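Local coordinates for protein DJ-1 homolog D (Arabidopsis thaliana, PDB 4OGG) that belongs to the DJ-1/PfpI family and joins two related domains of that family, each built round a mainly parallel beta-sheet, in a single chain, at residues 9-14 with 34-39; 15-20 with 171-176. All coordinates share one frame; numbering follows the deposited sequence.

Interaction 1: 9-14 with 34-39; sequences CGDYME and TVCPGK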
ATOM      1  N   CYS C   9      21.704  13.916   3.400  1.00 14.49           N
ATOM      2  CA  CYS C   9      20.397  13.315   3.140  1.00 14.27           C
ATOM      3  C   CYS C   9      19.797  13.657   1.784  1.00 14.92           C
ATOM      4  O   CYS C   9      20.237  14.584   1.102  1.00 14.04           O
ATOM      5  CB  CYS C   9      19.407  13.735   4.233  1.00 13.47           C
ATOM      6  SG  CYS C   9      19.944  13.364   5.914  1.00 14.47           S
ATOM      7  N   GLY C  10      18.773  12.894   1.412  1.00 13.56           N
ATOM      8  CA  GLY C  10      18.085  13.109   0.153  1.00 12.40           C
ATOM      9  C   GLY C  10      16.754  12.382   0.174  1.00 13.39           C
ATOM     10  O   GLY C  10      16.513  11.541   1.045  1.00 13.30           O
ATOM     11  N   ASP C  11      15.880  12.700  -0.773  1.00 13.20           N
ATOM     12  CA  ASP C  11      14.585  12.038  -0.828  1.00 13.12           C
ATOM     13  C   ASP C  11      14.765  10.571  -1.197  1.00 13.55           C
ATOM     14  O   ASP C  11      15.500  10.232  -2.123  1.00 14.02           O
ATOM     15  CB  ASP C  11      13.665  12.732  -1.836  1.00 12.52           C
ATOM     16  CG  ASP C  11      13.271  14.131  -1.399  1.00 13.08           C
ATOM     17  OD1 ASP C  11      13.643  14.535  -0.277  1.00 12.65           O
ATOM     18  OD2 ASP C  11      12.587  14.827  -2.175  1.00 14.56           O
ATOM     19  N   TYR C  12      14.087   9.714  -0.444  1.00 13.04           N
ATOM     20  CA  TYR C  12      14.141   8.272  -0.630  1.00 13.40           C
ATOM     21  C   TYR C  12      15.469   7.637  -0.228  1.00 13.67           C
ATOM     22  O   TYR C  12      15.864   6.588  -0.739  1.00 13.07           O
ATOM     23  CB  TYR C  12      13.727   7.906  -2.059  1.00 12.90           C
ATOM     24  CG  TYR C  12      12.228   8.068  -2.242  1.00 13.01           C
ATOM     25  CD1 TYR C  12      11.336   7.241  -1.557  1.00 13.96           C
ATOM     26  CD2 TYR C  12      11.704   9.077  -3.048  1.00 14.14           C
ATOM     27  CE1 TYR C  12       9.956   7.412  -1.667  1.00 13.83           C
ATOM     28  CE2 TYR C  12      10.320   9.260  -3.164  1.00 12.91           C
ATOM     29  CZ  TYR C  12       9.456   8.424  -2.471  1.00 13.29           C
ATOM     30  OH  TYR C  12       8.095   8.601  -2.570  1.00 14.80           O
ATOM     31  N   MET C  13      16.163   8.286   0.703  1.00 12.16           N
ATOM     32  CA  MET C  13      17.389   7.706   1.232  1.00 11.38           C
ATOM     33  C   MET C  13      16.826   6.543   2.059  1.00 10.62           C
ATOM     34  O   MET C  13      15.653   6.573   2.442  1.00 10.78           O
ATOM     35  CB  MET C  13      18.110   8.715   2.132  1.00 10.23           C
ATOM     36  CG  MET C  13      17.283   9.219   3.300  1.00 11.25           C
ATOM     37  SD  MET C  13      18.100  10.569   4.185  1.00 12.44           S
ATOM     38  CE  MET C  13      16.701  11.382   4.899  1.00 12.87           C
ATOM     39  N   GLU C  14      17.626   5.519   2.332  1.00 11.46           N
ATOM     40  CA  GLU C  14      17.122   4.377   3.096  1.00 11.66           C
ATOM     41  C   GLU C  14      16.873   4.793   4.546  1.00 11.21           C
ATOM     42  O   GLU C  14      17.767   5.316   5.213  1.00 10.95           O
ATOM     43  CB  GLU C  14      18.115   3.212   3.014  1.00 10.84           C
ATOM     44  CG  GLU C  14      17.449   1.837   2.898  1.00 12.82           C
ATOM     45  CD  GLU C  14      16.835   1.346   4.198  1.00 12.68           C
ATOM     46  OE1 GLU C  14      15.973   0.446   4.140  1.00 13.26           O
ATOM     47  OE2 GLU C  14      17.221   1.834   5.279  1.00 11.12           O
ATOM     48  N   THR C  34      21.721  17.327   9.776  1.00 14.57           N
ATOM     49  CA  THR C  34      21.236  16.664   8.570  1.00 13.69           C
ATOM     50  C   THR C  34      20.810  17.704   7.547  1.00 12.82           C
ATOM     51  O   THR C  34      20.070  18.628   7.871  1.00 14.97           O
ATOM     52  CB  THR C  34      20.037  15.766   8.887  1.00 13.73           C
ATOM     53  OG1 THR C  34      19.028  16.542   9.547  1.00 15.81           O
ATOM     54  CG2 THR C  34      20.460  14.613   9.788  1.00 11.81           C
ATOM     55  N   VAL C  35      21.264  17.532   6.312  1.00 13.38           N
ATOM     56  CA  VAL C  35      20.956  18.467   5.238  1.00 12.82           C
ATOM     57  C   VAL C  35      20.593  17.768   3.930  1.00 14.30           C
ATOM     58  O   VAL C  35      20.989  16.630   3.684  1.00 13.91           O
ATOM     59  CB  VAL C  35      22.161  19.402   4.965  1.00 12.67           C
ATOM     60  CG1 VAL C  35      22.494  20.207   6.215  1.00 13.56           C
ATOM     61  CG2 VAL C  35      23.374  18.583   4.525  1.00 13.61           C
ATOM     62  N   CYS C  36      19.835  18.469   3.093  1.00 14.07           N
ATOM     63  CA  CYS C  36      19.438  17.952   1.791  1.00 15.12           C
ATOM     64  C   CYS C  36      19.463  19.137   0.841  1.00 14.86           C
ATOM     65  O   CYS C  36      18.886  20.182   1.142  1.00 15.12           O
ATOM     66  CB  CYS C  36      18.028  17.365   1.838  1.00 13.62           C
ATOM     67  SG  CYS C  36      17.415  16.832   0.207  1.00 15.41           S
ATOM     68  N   PRO C  37      20.139  19.000  -0.312  1.00 14.93           N
ATOM     69  CA  PRO C  37      20.179  20.132  -1.247  1.00 15.90           C
ATOM     70  C   PRO C  37      18.788  20.651  -1.588  1.00 17.43           C
ATOM     71  O   PRO C  37      17.856  19.874  -1.787  1.00 18.06           O
ATOM     72  CB  PRO C  37      20.911  19.557  -2.463  1.00 16.09           C
ATOM     73  CG  PRO C  37      20.598  18.076  -2.388  1.00 16.61           C
ATOM     74  CD  PRO C  37      20.748  17.799  -0.909  1.00 15.36           C
ATOM     75  N   GLY C  38      18.649  21.972  -1.635  1.00 17.86           N
ATOM     76  CA  GLY C  38      17.367  22.567  -1.964  1.00 16.88           C
ATOM     77  C   GLY C  38      16.360  22.605  -0.829  1.00 17.42           C
ATOM     78  O   GLY C  38      15.235  23.065  -1.016  1.00 17.30           O
ATOM     79  N   LYS C  39      16.750  22.125   0.349  1.00 16.39           N
ATOM     80  CA  LYS C  39      15.848  22.121   1.494  1.00 16.38           C
ATOM     81  C   LYS C  39      16.477  22.810   2.693  1.00 17.21           C
ATOM     82  O   LYS C  39      17.699  22.921   2.784  1.00 17.20           O
ATOM     83  CB  LYS C  39      15.451  20.686   1.861  1.00 17.93           C
ATOM     84  CG  LYS C  39      14.709  19.971   0.745  1.00 16.17           C
ATOM     85  CD  LYS C  39      14.040  18.683   1.204  1.00 16.38           C
ATOM     86  CE  LYS C  39      13.233  18.079   0.061  1.00 17.95           C
ATOM     87  NZ  LYS C  39      12.399  16.919   0.483  1.00 17.84           N
TER
HETATM   88  O   HOH W   1      10.637  16.639  -1.423  1.00 20.41           O

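Interaction 2: 15-20 with 171-176; sequences DYEVMV and ATYEGH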
ATOM      1  N   ASP C  15      15.653   4.553   5.022  1.00 11.56           N
ATOM      2  CA  ASP C  15      15.241   4.942   6.371  1.00  9.93           C
ATOM      3  C   ASP C  15      16.188   4.533   7.503  1.00 11.07           C
ATOM      4  O   ASP C  15      16.532   5.355   8.348  1.00 10.76           O
ATOM      5  CB  ASP C  15      13.821   4.419   6.651  1.00 12.01           C
ATOM      6  CG  ASP C  15      13.076   5.262   7.677  1.00 13.28           C
ATOM      7  OD1 ASP C  15      13.585   6.341   8.055  1.00 13.68           O
ATOM      8  OD2 ASP C  15      11.973   4.858   8.102  1.00 12.15           O
ATOM      9  N   TYR C  16      16.603   3.271   7.540  1.00 10.00           N
ATOM     10  CA  TYR C  16      17.521   2.840   8.594  1.00 11.13           C
ATOM     11  C   TYR C  16      18.877   3.526   8.465  1.00 10.60           C
ATOM     12  O   TYR C  16      19.489   3.918   9.461  1.00 12.40           O
ATOM     13  CB  TYR C  16      17.777   1.330   8.533  1.00 11.31           C
ATOM     14  CG  TYR C  16      16.723   0.435   9.149  1.00 12.98           C
ATOM     15  CD1 TYR C  16      15.799   0.922  10.073  1.00 13.75           C
ATOM     16  CD2 TYR C  16      16.706  -0.931   8.860  1.00 14.24           C
ATOM     17  CE1 TYR C  16      14.885   0.068  10.696  1.00 14.21           C
ATOM     18  CE2 TYR C  16      15.807  -1.787   9.477  1.00 14.67           C
ATOM     19  CZ  TYR C  16      14.903  -1.286  10.390  1.00 15.81           C
ATOM     20  OH  TYR C  16      14.027  -2.149  11.006  1.00 21.68           O
ATOM     21  N   GLU C  17      19.342   3.661   7.230  1.00 10.08           N
ATOM     22  CA  GLU C  17      20.652   4.232   6.966  1.00 11.78           C
ATOM     23  C   GLU C  17      20.833   5.696   7.343  1.00 11.53           C
ATOM     24  O   GLU C  17      21.961   6.182   7.427  1.00 12.11           O
ATOM     25  CB  GLU C  17      21.021   3.953   5.511  1.00 13.27           C
ATOM     26  CG  GLU C  17      21.383   2.484   5.331  1.00 14.36           C
ATOM     27  CD  GLU C  17      21.240   1.979   3.913  1.00 16.34           C
ATOM     28  OE1 GLU C  17      21.604   2.708   2.974  1.00 14.33           O
ATOM     29  OE2 GLU C  17      20.776   0.832   3.745  1.00 20.80           O
ATOM     30  N   VAL C  18      19.735   6.400   7.582  1.00 12.49           N
ATOM     31  CA  VAL C  18      19.862   7.781   8.026  1.00 12.74           C
ATOM     32  C   VAL C  18      19.571   7.845   9.526  1.00 12.66           C
ATOM     33  O   VAL C  18      20.321   8.459  10.293  1.00 12.78           O
ATOM     34  CB  VAL C  18      18.903   8.753   7.271  1.00 11.47           C
ATOM     35  CG1 VAL C  18      17.461   8.277   7.369  1.00 12.36           C
ATOM     36  CG2 VAL C  18      19.037  10.168   7.861  1.00 12.33           C
ATOM     37  N   MET C  19      18.505   7.180   9.957  1.00 13.20           N
ATOM     38  CA  MET C  19      18.123   7.235  11.361  1.00 13.07           C
ATOM     39  C   MET C  19      19.051   6.548  12.354  1.00 13.04           C
ATOM     40  O   MET C  19      19.290   7.083  13.433  1.00 13.03           O
ATOM     41  CB  MET C  19      16.696   6.708  11.550  1.00 14.41           C
ATOM     42  CG  MET C  19      16.090   7.079  12.897  1.00 12.95           C
ATOM     43  SD  MET C  19      16.113   8.870  13.209  1.00 14.81           S
ATOM     44  CE  MET C  19      14.490   9.358  12.594  1.00 18.64           C
ATOM     45  N   VAL C  20      19.571   5.373  12.017  1.00 14.02           N
ATOM     46  CA  VAL C  20      20.453   4.683  12.953  1.00 14.51           C
ATOM     47  C   VAL C  20      21.702   5.518  13.257  1.00 13.85           C
ATOM     48  O   VAL C  20      22.003   5.781  14.418  1.00 15.69           O
ATOM     49  CB  VAL C  20      20.846   3.274  12.440  1.00 13.77           C
ATOM     50  CG1 VAL C  20      21.821   2.619  13.413  1.00 14.23           C
ATOM     51  CG2 VAL C  20      19.597   2.406  12.321  1.00 13.78           C
ATOM     52  N   ALA C 171      28.240  -2.199   3.037  1.00 12.55           N
ATOM     53  CA  ALA C 171      27.383  -2.655   1.946  1.00 13.86           C
ATOM     54  C   ALA C 171      25.880  -2.511   2.187  1.00 14.04           C
ATOM     55  O   ALA C 171      25.134  -2.191   1.260  1.00 14.50           O
ATOM     56  CB  ALA C 171      27.709  -4.104   1.624  1.00 13.51           C
ATOM     57  N   THR C 172      25.439  -2.760   3.419  1.00 14.25           N
ATOM     58  CA  THR C 172      24.020  -2.673   3.774  1.00 15.32           C
ATOM     59  C   THR C 172      23.870  -2.266   5.234  1.00 14.48           C
ATOM     60  O   THR C 172      24.854  -2.231   5.974  1.00 14.24           O
ATOM     61  CB  THR C 172      23.305  -4.037   3.617  1.00 16.01           C
ATOM     62  OG1 THR C 172      23.755  -4.929   4.648  1.00 17.23           O
ATOM     63  CG2 THR C 172      23.604  -4.657   2.259  1.00 17.62           C
ATOM     64  N   TYR C 173      22.639  -1.976   5.655  1.00 14.42           N
ATOM     65  CA  TYR C 173      22.410  -1.589   7.039  1.00 13.59           C
ATOM     66  C   TYR C 173      22.753  -2.704   8.023  1.00 13.83           C
ATOM     67  O   TYR C 173      22.826  -2.475   9.228  1.00 13.29           O
ATOM     68  CB  TYR C 173      20.969  -1.092   7.246  1.00 14.16           C
ATOM     69  CG  TYR C 173      19.862  -1.965   6.692  1.00 13.56           C
ATOM     70  CD1 TYR C 173      19.598  -3.228   7.228  1.00 14.66           C
ATOM     71  CD2 TYR C 173      19.055  -1.509   5.651  1.00 15.21           C
ATOM     72  CE1 TYR C 173      18.546  -4.013   6.735  1.00 17.06           C
ATOM     73  CE2 TYR C 173      18.006  -2.282   5.153  1.00 16.48           C
ATOM     74  CZ  TYR C 173      17.758  -3.529   5.694  1.00 16.61           C
ATOM     75  OH  TYR C 173      16.729  -4.296   5.186  1.00 19.46           O
ATOM     76  N   GLU C 174      22.978  -3.912   7.516  1.00 14.55           N
ATOM     77  CA  GLU C 174      23.347  -5.009   8.399  1.00 15.73           C
ATOM     78  C   GLU C 174      24.770  -4.823   8.919  1.00 15.15           C
ATOM     79  O   GLU C 174      25.189  -5.490   9.866  1.00 16.30           O
ATOM     80  CB  GLU C 174      23.212  -6.351   7.676  1.00 18.96           C
ATOM     81  CG  GLU C 174      21.769  -6.808   7.572  1.00 22.87           C
ATOM     82  CD  GLU C 174      21.066  -6.758   8.922  1.00 28.20           C
ATOM     83  OE1 GLU C 174      21.543  -7.417   9.872  1.00 29.66           O
ATOM     84  OE2 GLU C 174      20.039  -6.055   9.040  1.00 28.92           O
ATOM     85  N   GLY C 175      25.508  -3.908   8.297  1.00 14.17           N
ATOM     86  CA  GLY C 175      26.869  -3.641   8.728  1.00 14.28           C
ATOM     87  C   GLY C 175      26.949  -2.414   9.626  1.00 13.92           C
ATOM     88  O   GLY C 175      28.043  -1.976   9.986  1.00 14.06           O
ATOM     89  N   HIS C 176      25.796  -1.859   9.999  1.00 13.51           N
ATOM     90  CA  HIS C 176      25.772  -0.671  10.850  1.00 13.25           C
ATOM     91  C   HIS C 176      26.649  -0.739  12.102  1.00 13.92           C
ATOM     92  O   HIS C 176      27.341   0.224  12.421  1.00 13.72           O
ATOM     93  CB  HIS C 176      24.345  -0.325  11.295  1.00 12.34           C
ATOM     94  CG  HIS C 176      23.560   0.475  10.298  1.00 14.58           C
ATOM     95  ND1 HIS C 176      24.148   1.334   9.394  1.00 15.29           N
ATOM     96  CD2 HIS C 176      22.224   0.597  10.115  1.00 11.90           C
ATOM     97  CE1 HIS C 176      23.208   1.951   8.699  1.00 12.80           C
ATOM     98  NE2 HIS C 176      22.032   1.521   9.117  1.00 16.61           N
TER
HETATM   99  O   HOH W   2      20.722  -2.151   3.105  1.00 25.73           O

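Interaction 1: 9-14 with 34-39
Cys9 and Val35 join two neighbouring parallel strands, 3-8 and 30-35, where the chain leaves the sheet; helix 15-27 lies between them in sequence, so this is one end of a beta-alpha-beta crossover. Cys9 N donates to Val35 O at 2.8 Å, continuing the strand pairing. The next step is a CA-H...O contact, Cys36 CA to Cys9 O at 3.5 Å. Each thiol packs on the other segment. Cys9 SG lies anti to its own carbonyl carbon (chi1 -55°) and 3.8 Å from Thr34 CB, whereas Cys36 SG, anti to its backbone N, rests 3.8 Å from Gly10 CA.

Beyond the strands, two type II turns, Gly10 to Met13 and Cys36 to Lys39, carry the charged pair. The Lys39 chain is extended beyond CG, and its ammonium makes a salt bridge with Asp11 OD1 while also donating to Ser44 O. Asp11 OD2 accepts from the backbone N of Gln249 of the second subunit, which places the carboxylate at the subunit interface. Within the first turn a weak bond from Gly10 N to Met13 SD, 3.7 Å long, links its two ends. At the ion pair, Lys39 NZ approaches the syn lone pair of Asp11 OD1 at 2.8 Å, and one water accepts from NZ and donates to OD2.

Interaction 2: 15-20 with 171-176
Tyr16 and Tyr173 form a T-shaped aromatic pair, their planes at 89° and centroids 5.2 Å apart. Tyr16 CD2 is the touching atom, 3.8 Å above the plane of the Tyr173 ring and over its centre. With CG between the backbone N and the carbonyl carbon, chi1 49°, the Tyr173 ring presents a face to this atom. His257 stacks on Tyr16 and also meets the Tyr173 ring, whose hydroxyl is hydrogen-bonded to His50 O.

Polar contacts involve the Glu17 carboxylate. A water donates to OE2 and accepts from Tyr173 N, while OE1 takes a weak bond from Gly87 N.

Van der Waals packing completes the contact. Glu17 crosses Tyr173 at about a right angle with OE2 at the ring edge, 3.5 Å from Tyr173 CD2. The His176 imidazole turns its edge to the helix backbone, with NE2 3.7 Å from Glu17 CA, and meets Val20 tip to tip, CD2 lying 3.8 Å from Val20 CB. Tyr173 CA sits over one face of the same ring, and His176 also packs on Ile117.

Glu17 touches Ile117 as well, the residue before a cysteine that is modified in this structure. A glutamate from the first helix beside the cysteine-bearing turn is consistent with the cysteine site of the DJ-1/PfpI fold.

The segments alternate along the chain, 9-14, 15-20, 34-39 and 171-176, and the two contact centres lie about 15 Å apart within the first DJ-1/PfpI half of the chain. Helix 15-27 connects them: it follows strand 13-14 directly, enters interaction 2 through its first residues, and leads on to strand 30-35 of interaction 1. The contacts also touch, with Met13 SD 3.7 Å from Val18 CB and Glu14 OE1 3.5 Å from Tyr173 CE2. Interaction 1 ties an outer strand of the sheet to its neighbour and reaches the second subunit, whereas the centre of interaction 2 lies about 7 Å from the centre of the chain, and that contact faces helix 208-221 of the second half.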